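Local coordinates for hypothetical fimbrial assembly protein (Parabacteroides distasonis, PDB 3R4R), which is probably a component of the fimbrial tip, at the end of the filamentous surface appendages that mediate cell adhesion and biofilm formation, at residues I166-K171 with S201-F206; K171-G176 with K225-Y230; K263-R268 with L282-D287. One frame throughout, in Å; residues are numbered along the deposited sequence.

Contact 1 (I166-K171 with S201-F206); sequences IQLSAK and SKITIF. With EDO (1,2-ethanediol), chain E.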
loop_
_atom_site.group_PDB
_atom_site.type_symbol
_atom_site.label_atom_id
_atom_site.label_comp_id
_atom_site.label_asym_id
_atom_site.label_seq_id
_atom_site.Cartn_x
_atom_site.Cartn_y
_atom_site.Cartn_z
ATOM N N ILE A 166 -0.306 3.916 -4.869
ATOM C CA ILE A 166 -0.830 4.079 -3.511
ATOM C C ILE A 166 -0.202 3.013 -2.645
ATOM O O ILE A 166 0.154 1.943 -3.132
ATOM C CB ILE A 166 -2.390 4.057 -3.375
ATOM C CG1 ILE A 166 -2.987 2.641 -3.714
ATOM C CG2 ILE A 166 -3.039 5.189 -4.161
ATOM C CD1 ILE A 166 -4.324 2.335 -3.099
ATOM N N GLN A 167 -0.161 3.283 -1.364
ATOM C CA GLN A 167 0.248 2.409 -0.285
ATOM C C GLN A 167 -0.874 1.387 -0.068
ATOM O O GLN A 167 -2.010 1.789 0.161
ATOM C CB GLN A 167 0.486 3.334 0.924
ATOM C CG GLN A 167 1.658 3.010 1.794
ATOM C CD GLN A 167 2.975 3.203 1.167
ATOM O OE1 GLN A 167 3.706 2.239 0.976
ATOM N NE2 GLN A 167 3.347 4.454 0.929
ATOM N N LEU A 168 -0.605 0.084 -0.248
ATOM C CA LEU A 168 -1.617 -0.968 -0.119
ATOM C C LEU A 168 -1.941 -1.247 1.374
ATOM O O LEU A 168 -2.974 -1.797 1.690
ATOM C CB LEU A 168 -1.140 -2.264 -0.826
ATOM C CG LEU A 168 -2.132 -3.398 -1.022
ATOM C CD1 LEU A 168 -3.391 -2.918 -1.761
ATOM C CD2 LEU A 168 -1.492 -4.521 -1.731
ATOM N N SER A 169 -1.081 -0.823 2.265
ATOM C CA SER A 169 -1.275 -0.943 3.698
ATOM C C SER A 169 -1.690 0.379 4.305
ATOM O O SER A 169 -1.535 1.434 3.683
ATOM C CB SER A 169 0.009 -1.432 4.369
ATOM O OG SER A 169 1.056 -0.491 4.217
ATOM N N ALA A 170 -2.226 0.309 5.524
ATOM C CA ALA A 170 -2.501 1.452 6.380
ATOM C C ALA A 170 -1.375 1.588 7.406
ATOM O O ALA A 170 -0.829 0.567 7.835
ATOM C CB ALA A 170 -3.844 1.295 7.057
ATOM N N LYS A 171 -0.992 2.833 7.758
ATOM C CA LYS A 171 0.035 3.113 8.755
ATOM C C LYS A 171 -0.651 3.537 10.060
ATOM O O LYS A 171 -1.502 4.429 10.059
ATOM C CB LYS A 171 1.012 4.187 8.228
ATOM C CG LYS A 171 2.134 4.607 9.206
ATOM C CD LYS A 171 2.967 5.756 8.615
ATOM C CE LYS A 171 4.029 6.261 9.553
ATOM N NZ LYS A 171 4.828 7.351 8.930
ATOM N N SER A 201 -3.871 -9.590 1.023
ATOM C CA SER A 201 -4.532 -8.509 0.283
ATOM C C SER A 201 -4.695 -8.811 -1.180
ATOM O O SER A 201 -3.933 -9.596 -1.755
ATOM C CB SER A 201 -3.743 -7.204 0.402
ATOM O OG SER A 201 -4.412 -6.106 -0.199
ATOM N N LYS A 202 -5.704 -8.141 -1.784
ATOM C CA LYS A 202 -5.975 -8.072 -3.223
ATOM C C LYS A 202 -5.054 -6.956 -3.779
ATOM O O LYS A 202 -4.656 -6.067 -3.021
ATOM C CB LYS A 202 -7.473 -7.841 -3.474
ATOM C CG LYS A 202 -8.375 -9.015 -3.077
ATOM C CD LYS A 202 -8.376 -10.190 -4.114
ATOM C CE LYS A 202 -9.245 -11.357 -3.710
ATOM N NZ LYS A 202 -10.680 -10.981 -3.533
ATOM N N ILE A 203 -4.696 -7.000 -5.056
ATOM C CA ILE A 203 -3.725 -6.057 -5.640
ATOM C C ILE A 203 -4.323 -5.180 -6.764
ATOM O O ILE A 203 -3.555 -4.581 -7.529
ATOM C CB ILE A 203 -2.502 -6.851 -6.223
ATOM C CG1 ILE A 203 -2.967 -7.921 -7.275
ATOM C CG2 ILE A 203 -1.654 -7.472 -5.090
ATOM C CD1 ILE A 203 -1.890 -8.521 -8.137
ATOM N N THR A 204 -5.649 -5.112 -6.886
ATOM C CA THR A 204 -6.295 -4.357 -7.965
ATOM C C THR A 204 -7.257 -3.296 -7.407
ATOM O O THR A 204 -8.134 -2.801 -8.137
ATOM C CB THR A 204 -7.050 -5.331 -8.890
ATOM O OG1 THR A 204 -8.029 -6.092 -8.160
ATOM C CG2 THR A 204 -6.140 -6.187 -9.739
ATOM N N ILE A 205 -7.096 -2.967 -6.106
ATOM C CA ILE A 205 -7.945 -2.063 -5.334
ATOM C C ILE A 205 -7.174 -0.753 -5.128
ATOM O O ILE A 205 -6.064 -0.757 -4.603
ATOM C CB ILE A 205 -8.390 -2.753 -4.011
ATOM C CG1 ILE A 205 -7.184 -3.410 -3.289
ATOM C CG2 ILE A 205 -9.453 -3.833 -4.368
ATOM C CD1 ILE A 205 -7.429 -3.942 -1.965
ATOM N N PHE A 206 -7.755 0.364 -5.599
ATOM C CA PHE A 206 -7.046 1.642 -5.601
ATOM C C PHE A 206 -7.777 2.811 -4.871
ATOM O O PHE A 206 -7.297 3.946 -4.969
ATOM C CB PHE A 206 -6.846 2.070 -7.072
ATOM C CG PHE A 206 -6.153 1.043 -7.935
ATOM C CD1 PHE A 206 -4.770 0.925 -7.930
ATOM C CD2 PHE A 206 -6.883 0.223 -8.797
ATOM C CE1 PHE A 206 -4.132 -0.022 -8.735
ATOM C CE2 PHE A 206 -6.237 -0.709 -9.613
ATOM C CZ PHE A 206 -4.871 -0.832 -9.563
HETATM C C1 EDO E . 0.016 4.729 4.322
HETATM O O1 EDO E . 0.890 3.631 4.650
HETATM C C2 EDO E . 0.811 6.037 4.399
HETATM O O2 EDO E . 0.166 7.058 3.619
HETATM O O HOH W 1 -4.902 -3.862 1.668
#
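Phe206 meets Ile166 through its backbone and not its ring: Ile166 CD1 lies 3.8 Å from Phe206 CA, while the aromatic ring stays farther off and touches Ile145 and Lys147 of strand 144-152. The same methyl also rests against the carbonyl O of Ile205. The other flat group of note, the carbonyl of Lys202, is met by the fork of Leu168, both methyls approaching Lys202 O and Leu168 CD1 being the nearer at 3.6 Å. Leu168 CG stands anti to the backbone N (chi1 -169°), which brings it to 3.6 Å from Ser201 OG. Ser201 OG donates to Lys202 O at 2.8 Å, and it accepts from a water that gives its other hydrogen bond to Leu168 O. A polar bridge thus runs beside the leucine, and Leu168 CD1 goes on to meet Ile205 CG1 at 4.1 Å. Here strand 161-179, broken at Leu168, packs by its side chains on the end of strand 191-202 and the loop after it, at one end of a domain consistent with a transthyretin-like fold.

Contact 2 (K171-G176 with K225-Y230); sequences KIEYTG and KPVTFY. With SO4 (sulfate ion), chain C; EDO (1,2-ethanediol), chain F.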
loop_
_atom_site.group_PDB
_atom_site.type_symbol
_atom_site.label_atom_id
_atom_site.label_comp_id
_atom_site.label_asym_id
_atom_site.label_seq_id
_atom_site.Cartn_x
_atom_site.Cartn_y
_atom_site.Cartn_z
ATOM N N LYS A 171 -0.992 2.833 7.758
ATOM C CA LYS A 171 0.035 3.113 8.755
ATOM C C LYS A 171 -0.651 3.537 10.060
ATOM O O LYS A 171 -1.502 4.429 10.059
ATOM C CB LYS A 171 1.012 4.187 8.228
ATOM C CG LYS A 171 2.134 4.607 9.206
ATOM C CD LYS A 171 2.967 5.756 8.615
ATOM C CE LYS A 171 4.029 6.261 9.553
ATOM N NZ LYS A 171 4.828 7.351 8.930
ATOM N N ILE A 172 -0.313 2.862 11.162
ATOM C CA ILE A 172 -0.945 3.141 12.475
ATOM C C ILE A 172 0.133 3.462 13.518
ATOM O O ILE A 172 1.032 2.649 13.742
ATOM C CB ILE A 172 -1.851 1.955 12.970
ATOM C CG1 ILE A 172 -2.857 1.466 11.891
ATOM C CG2 ILE A 172 -2.562 2.306 14.299
ATOM C CD1 ILE A 172 -3.618 0.172 12.324
ATOM N N GLU A 173 0.039 4.649 14.152
ATOM C CA GLU A 173 0.950 5.059 15.218
ATOM C C GLU A 173 0.197 5.191 16.562
ATOM O O GLU A 173 -0.700 6.015 16.673
ATOM C CB GLU A 173 1.647 6.390 14.864
ATOM C CG GLU A 173 2.661 6.834 15.927
ATOM C CD GLU A 173 3.362 8.173 15.766
ATOM O OE1 GLU A 173 2.928 8.988 14.919
ATOM O OE2 GLU A 173 4.323 8.428 16.530
ATOM N N TYR A 174 0.542 4.378 17.566
ATOM C CA TYR A 174 -0.011 4.536 18.919
ATOM C C TYR A 174 0.835 5.594 19.620
ATOM O O TYR A 174 2.049 5.414 19.730
ATOM C CB TYR A 174 -0.073 3.204 19.696
ATOM C CG TYR A 174 -0.284 3.366 21.190
ATOM C CD1 TYR A 174 -1.533 3.699 21.706
ATOM C CD2 TYR A 174 0.748 3.127 22.088
ATOM C CE1 TYR A 174 -1.740 3.820 23.080
ATOM C CE2 TYR A 174 0.556 3.251 23.465
ATOM C CZ TYR A 174 -0.692 3.593 23.958
ATOM O OH TYR A 174 -0.881 3.727 25.311
ATOM N N THR A 175 0.221 6.721 20.025
ATOM C CA THR A 175 0.966 7.855 20.582
ATOM C C THR A 175 0.815 7.979 22.123
ATOM O O THR A 175 1.329 8.943 22.689
ATOM C CB THR A 175 0.520 9.166 19.916
ATOM O OG1 THR A 175 -0.894 9.351 20.078
ATOM C CG2 THR A 175 0.894 9.218 18.442
ATOM N N GLY A 176 0.227 6.981 22.788
ATOM C CA GLY A 176 0.128 6.966 24.242
ATOM C C GLY A 176 -1.212 7.342 24.815
ATOM O O GLY A 176 -2.206 7.430 24.087
ATOM N N LYS A 225 7.632 -5.048 19.785
ATOM C CA LYS A 225 6.454 -4.272 20.207
ATOM C C LYS A 225 6.557 -2.812 19.696
ATOM O O LYS A 225 6.652 -1.893 20.506
ATOM C CB LYS A 225 6.258 -4.306 21.738
ATOM C CG LYS A 225 6.062 -5.728 22.258
ATOM C CD LYS A 225 5.672 -5.794 23.721
ATOM C CE LYS A 225 5.624 -7.220 24.244
ATOM N NZ LYS A 225 4.701 -8.106 23.475
ATOM N N PRO A 226 6.571 -2.581 18.361
ATOM C CA PRO A 226 6.705 -1.195 17.859
ATOM C C PRO A 226 5.444 -0.362 18.069
ATOM O O PRO A 226 4.332 -0.882 18.155
ATOM C CB PRO A 226 6.980 -1.378 16.362
ATOM C CG PRO A 226 6.370 -2.689 16.024
ATOM C CD PRO A 226 6.478 -3.551 17.245
ATOM N N VAL A 227 5.651 0.958 18.142
ATOM C CA VAL A 227 4.657 2.012 18.374
ATOM C C VAL A 227 4.036 2.394 17.000
ATOM O O VAL A 227 2.865 2.737 16.964
ATOM C CB VAL A 227 5.392 3.170 19.118
ATOM C CG1 VAL A 227 4.856 4.555 18.806
ATOM C CG2 VAL A 227 5.403 2.906 20.605
ATOM N N THR A 228 4.784 2.270 15.902
ATOM C CA THR A 228 4.284 2.468 14.540
ATOM C C THR A 228 4.253 1.077 13.872
ATOM O O THR A 228 5.267 0.380 13.815
ATOM C CB THR A 228 5.099 3.521 13.737
ATOM O OG1 THR A 228 4.956 4.823 14.338
ATOM C CG2 THR A 228 4.671 3.588 12.240
ATOM N N PHE A 229 3.085 0.670 13.389
ATOM C CA PHE A 229 2.922 -0.642 12.771
ATOM C C PHE A 229 1.944 -0.525 11.565
ATOM O O PHE A 229 1.334 0.541 11.364
ATOM C CB PHE A 229 2.445 -1.676 13.823
ATOM C CG PHE A 229 1.277 -1.233 14.654
ATOM C CD1 PHE A 229 1.475 -0.499 15.821
ATOM C CD2 PHE A 229 -0.016 -1.595 14.306
ATOM C CE1 PHE A 229 0.386 -0.071 16.590
ATOM C CE2 PHE A 229 -1.105 -1.187 15.081
ATOM C CZ PHE A 229 -0.896 -0.401 16.207
ATOM N N TYR A 230 1.862 -1.603 10.738
ATOM C CA TYR A 230 1.089 -1.644 9.497
ATOM C C TYR A 230 0.167 -2.846 9.401
ATOM O O TYR A 230 0.378 -3.853 10.069
ATOM C CB TYR A 230 2.031 -1.692 8.275
ATOM C CG TYR A 230 3.166 -0.700 8.295
ATOM C CD1 TYR A 230 2.969 0.627 7.918
ATOM C CD2 TYR A 230 4.438 -1.077 8.720
ATOM C CE1 TYR A 230 3.995 1.567 8.019
ATOM C CE2 TYR A 230 5.469 -0.141 8.837
ATOM C CZ TYR A 230 5.245 1.177 8.473
ATOM O OH TYR A 230 6.272 2.076 8.492
HETATM S S SO4 C . 8.782 2.327 16.976
HETATM O O1 SO4 C . 8.990 1.272 15.971
HETATM O O2 SO4 C . 10.055 3.042 17.207
HETATM O O3 SO4 C . 7.772 3.287 16.462
HETATM O O4 SO4 C . 8.350 1.741 18.232
HETATM C C1 EDO F . 3.152 -5.437 11.837
HETATM O O1 EDO F . 3.766 -6.515 11.110
HETATM C C2 EDO F . 4.177 -4.345 12.129
HETATM O O2 EDO F . 4.261 -3.389 11.070
#
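Ile172 and Phe229 form an antiparallel hydrogen-bonded pair, each backbone N donating to the other's carbonyl O; the bond from Ile172 N to Phe229 O is 2.9 Å long. Two residues on, Tyr174 N adds a single bond to Val227 O. Between these bonds Glu173 and Thr228 make a non-hydrogen-bonded pair, and Thr228 CA turns its hydrogen to Ile172 O at 3.4 Å.

The Phe229 side chain explains the apolar face. Its CG is set between the backbone N and the carbonyl carbon (chi1 49°). Ile172 O lies over one face of the ring, displaced toward the rim. Ile172 CB makes a CH-pi contact with the Phe229 ring, 4.2 Å from its centroid, and Ile172 CG2 touches Phe229 CZ at 3.7 Å. This is consistent with the inward face of a transthyretin-like sandwich: strand 228-232 pairs with strand 161-179, and Phe229 reaches Leu191, Val194 and Leu197 on strand 191-202 of the other sheet.

On the face of Lys171, Thr228 and Tyr230, lysine methylenes meet an aromatic ring and a methyl. Lys171, fully extended, runs beside Tyr230, with Lys171 CG 3.8 Å from Tyr230 CE1, then passes Thr228, whose CG2 meets CE. Thr228 OG1 lies 3.4 Å from Glu173 CG.

Farther out, charged and hydroxyl groups position these chains. Glu41 receives both Lys171 NZ, in a salt bridge, and Tyr230 OH; Glu173 OE1 is held by Tyr266 OH. Along the outer edge of segment 225-230, a sulfate and an ethanediol, probably from the crystallisation liquor, occupy backbone donors: Val227 N binds sulfate O4 at 2.8 Å, Thr228 N holds sulfate O3 weakly, and Tyr230 N donates to the ethanediol O2 at 3.0 Å.

Contact 3 (K263-R268 with L282-D287); sequences KGNYYR and LENVED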
loop_
_atom_site.group_PDB
_atom_site.type_symbol
_atom_site.label_atom_id
_atom_site.label_comp_id
_atom_site.label_asym_id
_atom_site.label_seq_id
_atom_site.Cartn_x
_atom_site.Cartn_y
_atom_site.Cartn_z
ATOM N N LYS A 263 -6.278 1.531 3.306
ATOM C CA LYS A 263 -5.007 1.562 2.593
ATOM C C LYS A 263 -4.668 2.980 2.115
ATOM O O LYS A 263 -5.543 3.697 1.600
ATOM C CB LYS A 263 -5.055 0.612 1.387
ATOM C CG LYS A 263 -6.056 1.036 0.310
ATOM C CD LYS A 263 -6.258 -0.048 -0.731
ATOM C CE LYS A 263 -7.424 0.246 -1.633
ATOM N NZ LYS A 263 -8.741 0.368 -0.907
ATOM N N GLY A 264 -3.404 3.346 2.249
ATOM C CA GLY A 264 -2.921 4.638 1.799
ATOM C C GLY A 264 -3.210 5.755 2.760
ATOM O O GLY A 264 -3.169 6.914 2.357
ATOM N N ASN A 265 -3.506 5.414 4.028
ATOM C CA ASN A 265 -3.781 6.401 5.067
ATOM C C ASN A 265 -2.859 6.205 6.288
ATOM O O ASN A 265 -2.358 5.104 6.509
ATOM C CB ASN A 265 -5.248 6.341 5.505
ATOM C CG ASN A 265 -6.244 6.803 4.469
ATOM O OD1 ASN A 265 -6.501 7.996 4.307
ATOM N ND2 ASN A 265 -6.864 5.867 3.793
ATOM N N TYR A 266 -2.621 7.284 7.047
ATOM C CA TYR A 266 -1.793 7.308 8.262
ATOM C C TYR A 266 -2.689 7.720 9.424
ATOM O O TYR A 266 -3.395 8.719 9.354
ATOM C CB TYR A 266 -0.556 8.224 8.078
ATOM C CG TYR A 266 0.262 8.628 9.301
ATOM C CD1 TYR A 266 0.469 7.740 10.358
ATOM C CD2 TYR A 266 0.963 9.832 9.324
ATOM C CE1 TYR A 266 1.248 8.097 11.460
ATOM C CE2 TYR A 266 1.762 10.189 10.407
ATOM C CZ TYR A 266 1.902 9.324 11.479
ATOM O OH TYR A 266 2.695 9.726 12.540
ATOM N N TYR A 267 -2.704 6.884 10.465
ATOM C CA TYR A 267 -3.539 7.037 11.645
ATOM C C TYR A 267 -2.726 7.157 12.915
ATOM O O TYR A 267 -1.629 6.602 13.004
ATOM C CB TYR A 267 -4.474 5.828 11.773
ATOM C CG TYR A 267 -5.378 5.619 10.573
ATOM C CD1 TYR A 267 -6.555 6.350 10.428
ATOM C CD2 TYR A 267 -5.070 4.673 9.594
ATOM C CE1 TYR A 267 -7.383 6.175 9.320
ATOM C CE2 TYR A 267 -5.894 4.490 8.479
ATOM C CZ TYR A 267 -7.054 5.239 8.352
ATOM O OH TYR A 267 -7.887 5.083 7.270
ATOM N N ARG A 268 -3.274 7.875 13.904
ATOM C CA ARG A 268 -2.710 7.998 15.243
ATOM C C ARG A 268 -3.774 7.630 16.291
ATOM O O ARG A 268 -4.885 8.161 16.254
ATOM C CB ARG A 268 -2.122 9.397 15.542
ATOM C CG ARG A 268 -0.961 9.850 14.650
ATOM C CD ARG A 268 -0.292 11.057 15.267
ATOM N NE ARG A 268 0.644 11.741 14.373
ATOM C CZ ARG A 268 0.474 12.975 13.906
ATOM N NH1 ARG A 268 -0.574 13.704 14.289
ATOM N NH2 ARG A 268 1.381 13.518 13.105
ATOM N N LEU A 282 -9.202 8.288 17.366
ATOM C CA LEU A 282 -8.578 7.801 16.151
ATOM C C LEU A 282 -8.474 8.964 15.179
ATOM O O LEU A 282 -9.496 9.528 14.780
ATOM C CB LEU A 282 -9.350 6.602 15.561
ATOM C CG LEU A 282 -8.759 5.956 14.315
ATOM C CD1 LEU A 282 -7.279 5.556 14.513
ATOM C CD2 LEU A 282 -9.584 4.773 13.895
ATOM N N GLU A 283 -7.234 9.347 14.838
ATOM C CA GLU A 283 -6.968 10.470 13.941
ATOM C C GLU A 283 -6.529 9.987 12.541
ATOM O O GLU A 283 -5.705 9.092 12.425
ATOM C CB GLU A 283 -5.876 11.406 14.529
ATOM C CG GLU A 283 -5.534 12.611 13.652
ATOM C CD GLU A 283 -4.340 13.474 14.024
ATOM O OE1 GLU A 283 -3.780 13.291 15.128
ATOM O OE2 GLU A 283 -3.967 14.346 13.205
ATOM N N ASN A 284 -7.077 10.612 11.497
ATOM C CA ASN A 284 -6.634 10.405 10.139
ATOM C C ASN A 284 -5.763 11.621 9.856
ATOM O O ASN A 284 -6.271 12.719 9.643
ATOM C CB ASN A 284 -7.807 10.173 9.158
ATOM C CG ASN A 284 -7.355 9.729 7.790
ATOM O OD1 ASN A 284 -6.480 10.330 7.168
ATOM N ND2 ASN A 284 -8.014 8.723 7.242
ATOM N N VAL A 285 -4.460 11.433 9.932
ATOM C CA VAL A 285 -3.442 12.487 9.885
ATOM C C VAL A 285 -3.506 13.308 8.565
ATOM O O VAL A 285 -3.539 14.536 8.644
ATOM C CB VAL A 285 -2.012 11.900 10.079
ATOM C CG1 VAL A 285 -0.960 13.012 10.109
ATOM C CG2 VAL A 285 -1.952 11.102 11.373
ATOM N N GLU A 286 -3.472 12.668 7.389
ATOM C CA GLU A 286 -3.468 13.443 6.145
ATOM C C GLU A 286 -4.798 14.199 5.950
ATOM O O GLU A 286 -4.771 15.303 5.414
ATOM C CB GLU A 286 -3.169 12.592 4.894
ATOM C CG GLU A 286 -3.945 11.289 4.726
ATOM C CD GLU A 286 -3.372 10.104 5.485
ATOM O OE1 GLU A 286 -2.394 9.503 4.982
ATOM O OE2 GLU A 286 -3.904 9.767 6.568
ATOM N N ASP A 287 -5.928 13.644 6.402
ATOM C CA ASP A 287 -7.218 14.308 6.223
ATOM C C ASP A 287 -7.492 15.362 7.286
ATOM O O ASP A 287 -8.367 16.206 7.075
ATOM C CB ASP A 287 -8.353 13.277 6.255
ATOM C CG ASP A 287 -8.323 12.298 5.105
ATOM O OD1 ASP A 287 -7.902 12.699 3.992
ATOM O OD2 ASP A 287 -8.797 11.159 5.293
#
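Val285 packs into the corner between Tyr266 and Arg268, and this is the dense part of the contact. Val285 CG2 stands 3.7 Å above the plane of the Tyr266 ring, offset toward the rim, in a CH-pi contact; the same methyl lies over the centre of the Arg268 guanidinium. Beside it the Glu286 chain bends at chi2 (-83°), and Glu286 OE2 accepts Tyr266 N through its syn lone pair at 2.8 Å, nearly straight at 169°, while OE1 takes the same N-H weakly. Replacing Glu286 with an alanine removes both carboxylate oxygens and would probably leave Tyr266 N without its acceptor from segment 282-287. The frame is a beta hairpin, strand 266-273 with strand 278-284, in which Arg268 and Glu283 exchange two backbone bonds and Val285 N still reaches Tyr266 O. A looser link joins the buried Asn265 to Asn284, whose ND2 reaches Asn265 OD1 only weakly, at 3.4 Å, whereas Asn265 ND2 is taken by Thr208 O and Ile262 O. Toward solvent the grip slackens: the salt bridge of Arg268 NH1 with Glu283 OE1, 3.3 Å long, is a weak hydrogen bond bent to 136° at the hydrogen, and Asp287 is exposed.

In the fold
Strand 161-179 supplies the first segment of contacts 1 and 2, which meet at Lys171, and it pairs antiparallel with strand 228-232 of contact 2 and parallel with strand 266-273 of contact 3. The centres of contacts 2 and 3 are about 12 Å apart, those of 1 and 3 about 14 Å, and those of 1 and 2 about 18 Å. Along the chain the segments of contacts 1 and 2 alternate, and contact 3 follows both. Lys171 N and O probably bond to Asn265 O and Tyr267 N, coupling all three. One long strand thus unites sequence-distant pieces of the transthyretin-like C-terminal domain of this putative tip subunit.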